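Long-range contacts in penicillin-binding protein (Bacillus halodurans, PDB 3TG9), which probably binds penicillin and related beta-lactams, having the beta-lactamase-like fold shared with class C beta-lactamases and DD-peptidases, at or near the cell membrane: residues Leu59-Ile63 with Met237-Trp241; Asn154-Ile158 with Gly225-Gly229. One frame throughout, in Å; residues are numbered along the deposited sequence.

Contact 1 (Leu59-Ile63 with Met237-Trp241); sequences LFTAI and MMKLW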
ATOM      1  N   LEU B  59       6.180 -20.117 -14.555  1.00 29.27           N
ATOM      2  CA  LEU B  59       6.964 -21.353 -14.562  1.00 27.48           C
ATOM      3  C   LEU B  59       6.657 -22.250 -13.359  1.00 30.50           C
ATOM      4  O   LEU B  59       6.595 -23.477 -13.501  1.00 27.91           O
ATOM      5  CB  LEU B  59       8.465 -21.044 -14.601  1.00 23.45           C
ATOM      6  CG  LEU B  59       9.420 -22.244 -14.507  1.00 26.32           C
ATOM      7  CD1 LEU B  59       9.117 -23.286 -15.572  1.00 26.94           C
ATOM      8  CD2 LEU B  59      10.850 -21.776 -14.633  1.00 27.22           C
ATOM      9  N   PHE B  60       6.490 -21.638 -12.182  1.00 28.78           N
ATOM     10  CA  PHE B  60       6.193 -22.388 -10.963  1.00 29.23           C
ATOM     11  C   PHE B  60       4.809 -23.007 -11.089  1.00 29.93           C
ATOM     12  O   PHE B  60       4.551 -24.091 -10.569  1.00 29.52           O
ATOM     13  CB  PHE B  60       6.214 -21.497  -9.702  1.00 28.67           C
ATOM     14  CG  PHE B  60       7.421 -20.594  -9.588  1.00 29.02           C
ATOM     15  CD1 PHE B  60       8.543 -20.783 -10.382  1.00 27.37           C
ATOM     16  CD2 PHE B  60       7.434 -19.557  -8.659  1.00 29.24           C
ATOM     17  CE1 PHE B  60       9.645 -19.942 -10.267  1.00 23.08           C
ATOM     18  CE2 PHE B  60       8.531 -18.716  -8.539  1.00 28.23           C
ATOM     19  CZ  PHE B  60       9.638 -18.912  -9.353  1.00 31.89           C
ATOM     20  N   THR B  61       3.908 -22.300 -11.764  1.00 28.55           N
ATOM     21  CA  THR B  61       2.568 -22.819 -11.997  1.00 28.62           C
ATOM     22  C   THR B  61       2.642 -24.045 -12.901  1.00 32.33           C
ATOM     23  O   THR B  61       1.981 -25.050 -12.649  1.00 37.90           O
ATOM     24  CB  THR B  61       1.655 -21.759 -12.632  1.00 27.60           C
ATOM     25  OG1 THR B  61       1.655 -20.587 -11.812  1.00 31.67           O
ATOM     26  CG2 THR B  61       0.237 -22.278 -12.765  1.00 26.33           C
ATOM     27  N   ALA B  62       3.462 -23.965 -13.942  1.00 29.57           N
ATOM     28  CA  ALA B  62       3.621 -25.085 -14.868  1.00 33.97           C
ATOM     29  C   ALA B  62       4.268 -26.267 -14.168  1.00 33.14           C
ATOM     30  O   ALA B  62       3.850 -27.411 -14.348  1.00 32.87           O
ATOM     31  CB  ALA B  62       4.434 -24.671 -16.068  1.00 28.55           C
ATOM     32  N   ILE B  63       5.288 -25.991 -13.364  1.00 33.87           N
ATOM     33  CA  ILE B  63       5.958 -27.043 -12.609  1.00 29.58           C
ATOM     34  C   ILE B  63       4.946 -27.760 -11.713  1.00 33.34           C
ATOM     35  O   ILE B  63       4.908 -28.989 -11.651  1.00 35.94           O
ATOM     36  CB  ILE B  63       7.092 -26.466 -11.740  1.00 31.74           C
ATOM     37  CG1 ILE B  63       8.176 -25.837 -12.613  1.00 28.22           C
ATOM     38  CG2 ILE B  63       7.693 -27.544 -10.831  1.00 35.63           C
ATOM     39  CD1 ILE B  63       9.357 -25.288 -11.816  1.00 27.05           C
ATOM     40  N   MET B 237      16.265 -18.035  -7.177  1.00 27.13           N
ATOM     41  CA  MET B 237      15.885 -18.295  -8.569  1.00 30.61           C
ATOM     42  C   MET B 237      16.932 -19.202  -9.201  1.00 31.63           C
ATOM     43  O   MET B 237      16.606 -20.121  -9.953  1.00 32.73           O
ATOM     44  CB  MET B 237      15.723 -17.018  -9.395  1.00 27.91           C
ATOM     45  CG  MET B 237      15.122 -17.286 -10.788  1.00 24.89           C
ATOM     46  SD  MET B 237      13.441 -17.950 -10.661  1.00 28.93           S
ATOM     47  CE  MET B 237      13.223 -18.748 -12.263  1.00 28.01           C
ATOM     48  N   MET B 238      18.192 -18.953  -8.876  1.00 31.93           N
ATOM     49  CA  MET B 238      19.259 -19.849  -9.298  1.00 30.34           C
ATOM     50  C   MET B 238      18.969 -21.267  -8.809  1.00 31.34           C
ATOM     51  O   MET B 238      19.046 -22.221  -9.567  1.00 35.03           O
ATOM     52  CB  MET B 238      20.597 -19.374  -8.744  1.00 30.06           C
ATOM     53  CG  MET B 238      21.776 -20.254  -9.148  1.00 34.57           C
ATOM     54  SD  MET B 238      23.161 -20.068  -8.025  1.00 39.08           S
ATOM     55  CE  MET B 238      22.693 -21.225  -6.739  1.00 34.35           C
ATOM     56  N   LYS B 239      18.633 -21.408  -7.537  1.00 34.17           N
ATOM     57  CA  LYS B 239      18.326 -22.727  -6.990  1.00 34.83           C
ATOM     58  C   LYS B 239      17.137 -23.366  -7.688  1.00 32.81           C
ATOM     59  O   LYS B 239      17.031 -24.589  -7.737  1.00 29.42           O
ATOM     60  CB  LYS B 239      18.034 -22.651  -5.488  1.00 34.08           C
ATOM     61  CG  LYS B 239      19.230 -22.288  -4.618  1.00 38.82           C
ATOM     62  CD  LYS B 239      18.859 -22.364  -3.137  1.00 41.17           C
ATOM     63  CE  LYS B 239      19.883 -21.654  -2.262  1.00 47.03           C
ATOM     64  NZ  LYS B 239      21.285 -21.905  -2.723  1.00 48.54           N
ATOM     65  N   LEU B 240      16.217 -22.546  -8.194  1.00 33.13           N
ATOM     66  CA  LEU B 240      15.035 -23.100  -8.841  1.00 28.31           C
ATOM     67  C   LEU B 240      15.383 -23.761 -10.181  1.00 28.93           C
ATOM     68  O   LEU B 240      14.881 -24.840 -10.503  1.00 30.39           O
ATOM     69  CB  LEU B 240      13.932 -22.047  -9.023  1.00 30.07           C
ATOM     70  CG  LEU B 240      12.778 -22.687  -9.805  1.00 29.37           C
ATOM     71  CD1 LEU B 240      11.426 -22.478  -9.195  1.00 35.24           C
ATOM     72  CD2 LEU B 240      12.814 -22.289 -11.286  1.00 30.36           C
ATOM     73  N   TRP B 241      16.238 -23.106 -10.959  1.00 29.06           N
ATOM     74  CA  TRP B 241      16.710 -23.673 -12.219  1.00 30.07           C
ATOM     75  C   TRP B 241      17.493 -24.966 -11.957  1.00 35.61           C
ATOM     76  O   TRP B 241      17.275 -25.988 -12.611  1.00 34.69           O
ATOM     77  CB  TRP B 241      17.612 -22.672 -12.940  1.00 31.04           C
ATOM     78  CG  TRP B 241      16.898 -21.557 -13.651  1.00 32.00           C
ATOM     79  CD1 TRP B 241      16.976 -20.220 -13.369  1.00 30.70           C
ATOM     80  CD2 TRP B 241      16.014 -21.677 -14.777  1.00 32.75           C
ATOM     81  NE1 TRP B 241      16.188 -19.501 -14.245  1.00 29.19           N
ATOM     82  CE2 TRP B 241      15.590 -20.372 -15.120  1.00 32.79           C
ATOM     83  CE3 TRP B 241      15.538 -22.759 -15.522  1.00 28.31           C
ATOM     84  CZ2 TRP B 241      14.721 -20.122 -16.184  1.00 31.33           C
ATOM     85  CZ3 TRP B 241      14.677 -22.512 -16.577  1.00 28.27           C
ATOM     86  CH2 TRP B 241      14.275 -21.201 -16.898  1.00 29.82           C
TER
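Facing each other through L59, F60 and L240, the helical segments 59-63 and 237-241 have axes 13.0 Å apart at closest approach, with N-to-C directions 34° apart, so the side chains, all apolar where they touch, do the bridging. L240 fills the middle of the gap. Its CD1 lies 3.3 Å from F60 CE1, a tight carbon-carbon approach that comes obliquely to the ring, while its other methyl, CD2, meets L59 CD2 at 3.9 Å as the two leucine side chains run antiparallel alongside one another. I63 CD1 reaches the same L240 CD1 more loosely, at 4.4 Å. M237 addresses the far end of the phenyl group: its SD sits at the ring edge, close to the ring plane and 4.1 Å from F60 CZ, a Met-aromatic contact. The M237 chain leaves with CG anti to the backbone N (chi1 -171°) and then bends at chi2, which swings the sulfur back to F60. L59 CD2 also lies over one face of the W241 indole, 4.1 Å from CH2, while W241 NE1 is hydrogen-bonded to S300 of strand 296-303. V180 of helix 172-182 covers both I63 and L240. The contact is a buried hydrophobic junction between helix 58-70, which carries the lysine of a probable SxxK motif, and helix 234-245, which packs on the antiparallel sheet, as in the two-part fold of serine beta-lactamases and penicillin-binding proteins.

Contact 2 (Asn154-Ile158 with Gly225-Gly229); sequences NAGFI and GSDGG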
ATOM      1  N   ASN B 154      -3.021 -14.340 -19.522  1.00 31.23           N
ATOM      2  CA  ASN B 154      -2.832 -14.372 -18.079  1.00 31.59           C
ATOM      3  C   ASN B 154      -3.932 -15.135 -17.347  1.00 32.31           C
ATOM      4  O   ASN B 154      -3.659 -15.941 -16.447  1.00 27.90           O
ATOM      5  CB  ASN B 154      -2.709 -12.950 -17.549  1.00 34.66           C
ATOM      6  CG  ASN B 154      -1.440 -12.278 -18.011  1.00 33.97           C
ATOM      7  OD1 ASN B 154      -0.342 -12.699 -17.653  1.00 34.11           O
ATOM      8  ND2 ASN B 154      -1.578 -11.232 -18.810  1.00 34.54           N
ATOM      9  N   ALA B 155      -5.177 -14.888 -17.748  1.00 31.26           N
ATOM     10  CA  ALA B 155      -6.313 -15.595 -17.167  1.00 31.92           C
ATOM     11  C   ALA B 155      -6.115 -17.101 -17.309  1.00 31.58           C
ATOM     12  O   ALA B 155      -6.494 -17.877 -16.434  1.00 34.09           O
ATOM     13  CB  ALA B 155      -7.618 -15.148 -17.828  1.00 31.86           C
ATOM     14  N   GLY B 156      -5.500 -17.512 -18.411  1.00 30.84           N
ATOM     15  CA  GLY B 156      -5.221 -18.917 -18.632  1.00 30.44           C
ATOM     16  C   GLY B 156      -4.369 -19.528 -17.537  1.00 33.41           C
ATOM     17  O   GLY B 156      -4.493 -20.715 -17.227  1.00 36.59           O
ATOM     18  N   PHE B 157      -3.489 -18.729 -16.945  1.00 31.89           N
ATOM     19  CA  PHE B 157      -2.670 -19.246 -15.852  1.00 33.99           C
ATOM     20  C   PHE B 157      -3.346 -19.105 -14.496  1.00 33.00           C
ATOM     21  O   PHE B 157      -2.996 -19.815 -13.553  1.00 32.49           O
ATOM     22  CB  PHE B 157      -1.249 -18.671 -15.875  1.00 30.09           C
ATOM     23  CG  PHE B 157      -0.291 -19.519 -16.664  1.00 31.92           C
ATOM     24  CD1 PHE B 157      -0.433 -19.648 -18.039  1.00 31.86           C
ATOM     25  CD2 PHE B 157       0.719 -20.224 -16.029  1.00 30.81           C
ATOM     26  CE1 PHE B 157       0.434 -20.448 -18.776  1.00 32.80           C
ATOM     27  CE2 PHE B 157       1.588 -21.034 -16.755  1.00 29.22           C
ATOM     28  CZ  PHE B 157       1.445 -21.141 -18.133  1.00 30.44           C
ATOM     29  N   ILE B 158      -4.323 -18.205 -14.407  1.00 32.57           N
ATOM     30  CA  ILE B 158      -5.225 -18.199 -13.256  1.00 36.50           C
ATOM     31  C   ILE B 158      -6.002 -19.514 -13.232  1.00 35.70           C
ATOM     32  O   ILE B 158      -6.075 -20.182 -12.200  1.00 36.20           O
ATOM     33  CB  ILE B 158      -6.244 -17.038 -13.303  1.00 33.29           C
ATOM     34  CG1 ILE B 158      -5.538 -15.692 -13.150  1.00 30.62           C
ATOM     35  CG2 ILE B 158      -7.288 -17.226 -12.211  1.00 32.44           C
ATOM     36  CD1 ILE B 158      -4.890 -15.510 -11.792  1.00 33.87           C
ATOM     37  N   GLY B 225       0.098 -14.598  -7.589  1.00 27.04           N
ATOM     38  CA  GLY B 225      -0.720 -15.754  -7.882  1.00 29.22           C
ATOM     39  C   GLY B 225      -0.144 -16.611  -8.994  1.00 33.74           C
ATOM     40  O   GLY B 225       1.042 -16.526  -9.313  1.00 31.59           O
ATOM     41  N   SER B 226      -0.999 -17.436  -9.590  1.00 30.05           N
ATOM     42  CA  SER B 226      -0.568 -18.417 -10.570  1.00 29.26           C
ATOM     43  C   SER B 226      -0.145 -17.791 -11.901  1.00 30.07           C
ATOM     44  O   SER B 226       0.486 -18.452 -12.723  1.00 27.67           O
ATOM     45  CB  SER B 226      -1.665 -19.461 -10.788  1.00 31.72           C
ATOM     46  OG  SER B 226      -2.901 -18.841 -11.112  1.00 29.93           O
ATOM     47  N   ASP B 227      -0.480 -16.519 -12.110  1.00 29.15           N
ATOM     48  CA  ASP B 227      -0.069 -15.834 -13.333  1.00 27.32           C
ATOM     49  C   ASP B 227       1.069 -14.830 -13.130  1.00 30.51           C
ATOM     50  O   ASP B 227       1.705 -14.403 -14.094  1.00 29.68           O
ATOM     51  CB  ASP B 227      -1.258 -15.181 -14.036  1.00 25.25           C
ATOM     52  CG  ASP B 227      -1.734 -13.929 -13.333  1.00 33.15           C
ATOM     53  OD1 ASP B 227      -1.552 -13.799 -12.100  1.00 32.77           O
ATOM     54  OD2 ASP B 227      -2.305 -13.070 -14.027  1.00 31.64           O
ATOM     55  N   GLY B 228       1.348 -14.471 -11.881  1.00 27.35           N
ATOM     56  CA  GLY B 228       2.469 -13.596 -11.607  1.00 26.37           C
ATOM     57  C   GLY B 228       2.531 -13.073 -10.188  1.00 29.03           C
ATOM     58  O   GLY B 228       1.625 -13.292  -9.383  1.00 25.84           O
ATOM     59  N   GLY B 229       3.626 -12.395  -9.871  1.00 25.37           N
ATOM     60  CA  GLY B 229       3.702 -11.638  -8.639  1.00 26.35           C
ATOM     61  C   GLY B 229       4.393 -12.295  -7.456  1.00 28.30           C
ATOM     62  O   GLY B 229       4.386 -11.719  -6.366  1.00 26.41           O
TER
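Beside the lysine of the presumed active site of this serine beta-lactamase-like fold, segment 154-158, leading into helix 155-168, packs against the loop 225-229, N154 meeting D227 while S226 meets F157 and I158. With Y152, N154 would make up a YxN motif beside the probable SxxK lysine, K58, whose NZ is hydrogen-bonded to both N154 OD1 and D227 O. The amide of N154 is held at its other end as well, since ND2 is hydrogen-bonded to E109 OE1 and F107 O; two-ended binding of this kind should fix its rotation. D227 turns its carboxylate across the asparagine, the amide and carboxylate planes standing 84° apart, with OD2 3.5 Å from N154 CB and hydrogen-bonded to Y106 OH. D227 CG is tucked in between its own backbone N and carbonyl carbon, which lays the carboxylate alongside I158, whose CD1 is 3.8 Å from D227 OD1. Nearer the backbone, D227 CB packs on F157 CB at 3.9 Å, and S226 O approaches the edge of the F157 ring. N154 O accepts the backbone N-H groups of F157 and I158. S226 OG passes 3.2 Å from I158 CA and donates a 2.6 Å hydrogen bond to F157 O, meeting the carbonyl at a C=O...OG angle of 121° and 32° out of its plane.

Overall arrangement
From the N terminus, the chain runs through helix 7-13 and the strands 18-24 and 30-34 before entering helix 58-70, then runs by way of helix 155-168 to the loop 225-229, and only afterwards enters helix 234-245. Contact 1 therefore closes the longer loop, with 173 residues between its segments, and contact 2 closes a shorter one of 66 residues wholly within it. The two centres are about 15 Å apart, yet they meet through T61, whose OG1 is 2.6 Å from S226 O in a probable hydrogen bond and whose CB packs on F157 CD2. Helix 58-70 thus stands between the sheet-packed helix 234-245 and the helical region around 155-168.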